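Local coordinates for protein thermosome subunit (Methanococcoides burtonii, PDB 3AQ1) that probably binds and hydrolyses ATP to drive the folding of unfolded proteins, as a member of the group II chaperonin family, at residues S125-K130 against V325-G330. Numbering follows the deposited sequence.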
ATOM      1  N   SER A 125       9.732  -7.361   9.581  1.00 38.69           N
ATOM      2  CA  SER A 125       8.368  -7.140  10.040  1.00 47.94           C
ATOM      3  C   SER A 125       8.312  -5.998  11.052  1.00 47.48           C
ATOM      4  O   SER A 125       7.458  -5.115  10.978  1.00 47.04           O
ATOM      5  CB  SER A 125       7.807  -8.423  10.657  1.00 49.62           C
ATOM      6  OG  SER A 125       7.667  -9.420   9.672  1.00 49.70           O
ATOM      7  N   ALA A 126       9.236  -6.041  12.001  1.00 37.39           N
ATOM      8  CA  ALA A 126       9.392  -4.993  12.988  1.00 42.90           C
ATOM      9  C   ALA A 126       9.607  -3.643  12.317  1.00 38.35           C
ATOM     10  O   ALA A 126       9.025  -2.637  12.706  1.00 44.01           O
ATOM     11  CB  ALA A 126      10.555  -5.316  13.897  1.00 21.22           C
ATOM     12  N   LEU A 127      10.459  -3.633  11.308  1.00 42.63           N
ATOM     13  CA  LEU A 127      10.797  -2.407  10.620  1.00 44.69           C
ATOM     14  C   LEU A 127       9.564  -1.878   9.892  1.00 42.34           C
ATOM     15  O   LEU A 127       9.259  -0.691   9.978  1.00 39.03           O
ATOM     16  CB  LEU A 127      11.962  -2.653   9.655  1.00 34.16           C
ATOM     17  CG  LEU A 127      12.506  -1.467   8.884  1.00 36.26           C
ATOM     18  CD1 LEU A 127      12.724  -0.329   9.848  1.00 34.65           C
ATOM     19  CD2 LEU A 127      13.794  -1.856   8.192  1.00 40.50           C
ATOM     20  N   THR A 128       8.855  -2.761   9.187  1.00 33.03           N
ATOM     21  CA  THR A 128       7.615  -2.381   8.523  1.00 38.07           C
ATOM     22  C   THR A 128       6.623  -1.702   9.467  1.00 45.87           C
ATOM     23  O   THR A 128       6.063  -0.654   9.151  1.00 48.00           O
ATOM     24  CB  THR A 128       6.886  -3.585   7.948  1.00 34.57           C
ATOM     25  OG1 THR A 128       7.710  -4.228   6.976  1.00 45.67           O
ATOM     26  CG2 THR A 128       5.617  -3.119   7.290  1.00 30.16           C
ATOM     27  N   VAL A 129       6.402  -2.320  10.623  1.00 43.44           N
ATOM     28  CA  VAL A 129       5.389  -1.869  11.564  1.00 39.31           C
ATOM     29  C   VAL A 129       5.755  -0.515  12.196  1.00 46.54           C
ATOM     30  O   VAL A 129       4.905   0.356  12.388  1.00 46.71           O
ATOM     31  CB  VAL A 129       5.101  -2.970  12.625  1.00 39.02           C
ATOM     32  CG1 VAL A 129       4.277  -2.437  13.784  1.00 40.82           C
ATOM     33  CG2 VAL A 129       4.383  -4.141  11.981  1.00 44.78           C
ATOM     34  N   LYS A 130       7.036  -0.337  12.483  1.00 44.05           N
ATOM     35  CA  LYS A 130       7.535   0.890  13.077  1.00 39.97           C
ATOM     36  C   LYS A 130       7.469   2.075  12.103  1.00 49.33           C
ATOM     37  O   LYS A 130       7.262   3.213  12.513  1.00 57.93           O
ATOM     38  CB  LYS A 130       8.959   0.655  13.550  1.00 30.54           C
ATOM     39  CG  LYS A 130       9.656   1.854  14.117  1.00 47.29           C
ATOM     40  CD  LYS A 130      10.981   1.430  14.723  1.00 59.40           C
ATOM     41  CE  LYS A 130      11.786   2.614  15.232  1.00 67.80           C
ATOM     42  NZ  LYS A 130      13.142   2.170  15.685  1.00 74.06           N
ATOM     43  N   VAL A 325      13.130   5.428   5.213  1.00 45.33           N
ATOM     44  CA  VAL A 325      13.819   4.277   5.765  1.00 42.28           C
ATOM     45  C   VAL A 325      15.150   4.155   5.044  1.00 47.30           C
ATOM     46  O   VAL A 325      15.172   3.893   3.842  1.00 46.86           O
ATOM     47  CB  VAL A 325      13.055   2.964   5.491  1.00 38.62           C
ATOM     48  CG1 VAL A 325      13.819   1.805   6.074  1.00 41.69           C
ATOM     49  CG2 VAL A 325      11.636   3.004   6.045  1.00 31.17           C
ATOM     50  N   LEU A 326      16.254   4.367   5.753  1.00 38.16           N
ATOM     51  CA  LEU A 326      17.538   3.943   5.222  1.00 41.60           C
ATOM     52  C   LEU A 326      17.664   2.450   5.504  1.00 56.35           C
ATOM     53  O   LEU A 326      17.971   2.044   6.625  1.00 62.26           O
ATOM     54  CB  LEU A 326      18.683   4.710   5.871  1.00 39.46           C
ATOM     55  CG  LEU A 326      18.628   6.218   5.685  1.00 42.60           C
ATOM     56  CD1 LEU A 326      19.820   6.867   6.342  1.00 47.02           C
ATOM     57  CD2 LEU A 326      18.584   6.540   4.205  1.00 42.24           C
ATOM     58  N   LEU A 327      17.401   1.637   4.484  1.00 58.83           N
ATOM     59  CA  LEU A 327      17.400   0.180   4.617  1.00 52.06           C
ATOM     60  C   LEU A 327      18.791  -0.420   4.427  1.00 52.00           C
ATOM     61  O   LEU A 327      19.414  -0.225   3.379  1.00 49.46           O
ATOM     62  CB  LEU A 327      16.443  -0.430   3.593  1.00 47.04           C
ATOM     63  CG  LEU A 327      16.223  -1.941   3.615  1.00 41.45           C
ATOM     64  CD1 LEU A 327      15.717  -2.368   4.978  1.00 39.92           C
ATOM     65  CD2 LEU A 327      15.232  -2.325   2.525  1.00 36.36           C
ATOM     66  N   HIS A 328      19.271  -1.145   5.438  1.00 48.17           N
ATOM     67  CA  HIS A 328      20.559  -1.842   5.349  1.00 52.27           C
ATOM     68  C   HIS A 328      20.432  -3.368   5.196  1.00 62.08           C
ATOM     69  O   HIS A 328      19.515  -3.988   5.735  1.00 60.83           O
ATOM     70  CB  HIS A 328      21.422  -1.529   6.571  1.00 59.24           C
ATOM     71  CG  HIS A 328      21.984  -0.144   6.573  1.00 65.04           C
ATOM     72  ND1 HIS A 328      21.350   0.914   7.185  1.00 68.15           N
ATOM     73  CD2 HIS A 328      23.118   0.359   6.032  1.00 65.54           C
ATOM     74  CE1 HIS A 328      22.069   2.012   7.017  1.00 70.99           C
ATOM     75  NE2 HIS A 328      23.144   1.702   6.317  1.00 57.32           N
ATOM     76  N   GLY A 329      21.367  -3.959   4.456  1.00 68.66           N
ATOM     77  CA  GLY A 329      21.452  -5.401   4.284  1.00 68.98           C
ATOM     78  C   GLY A 329      22.907  -5.829   4.167  1.00 70.68           C
ATOM     79  O   GLY A 329      23.783  -4.975   4.044  1.00 61.18           O
ATOM     80  N   GLY A 330      23.176  -7.134   4.200  1.00 68.99           N
ATOM     81  CA  GLY A 330      24.550  -7.602   4.113  1.00 58.93           C
ATOM     82  C   GLY A 330      25.263  -7.133   2.854  1.00 61.65           C
ATOM     83  O   GLY A 330      26.406  -6.663   2.906  1.00 59.07           O
TER
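The CA atoms of Leu127, on helix 121-132, and Val325, on strand 323-329, are the nearest pair across the two segments at 8.8 Å, so side chains alone bridge the gap. The contact is small, burying 99 Å² in all, and wholly apolar. Leu127 supplies the helix side of it: its CB is directed at the strand, and with CG anti to the backbone N (chi1 -177°) the branch extends outward from the helix and presents CD2 to the strand. That methyl lies 3.8 Å from CD1 of Leu327 and 4.2 Å from CG1 of Val325, and as CG1 of Val325 is 4.7 Å from CD1 of Leu327, the three methyls form a compact triangle, with the helix contributing one corner and the strand two. Val325 faces the helix directly. Leu327, two residues along the strand, starts out across the line to the helix, and it is the CD1 branch that reaches back to CD2 of Leu127, the two side chains meeting at a slant. This is packing within the intermediate domain of the chaperonin, which the chain builds in two pieces, one before and one after the apical domain. Strand 323-329 is the middle strand of a small mixed sheet, paired through backbone bonds of Val325 and Leu327 with strand 151-157 and of Leu326 with Glu165 on the other flank. Leu166 of strand 165-167 touches both Leu127 and Val325, extending the apolar cluster, and Ser164 in the loop before it touches both leucines. Thr128 turns away from the strand and packs on helices 332-355 and 101-109, while Leu327 also reaches Leu338 of helix 332-355.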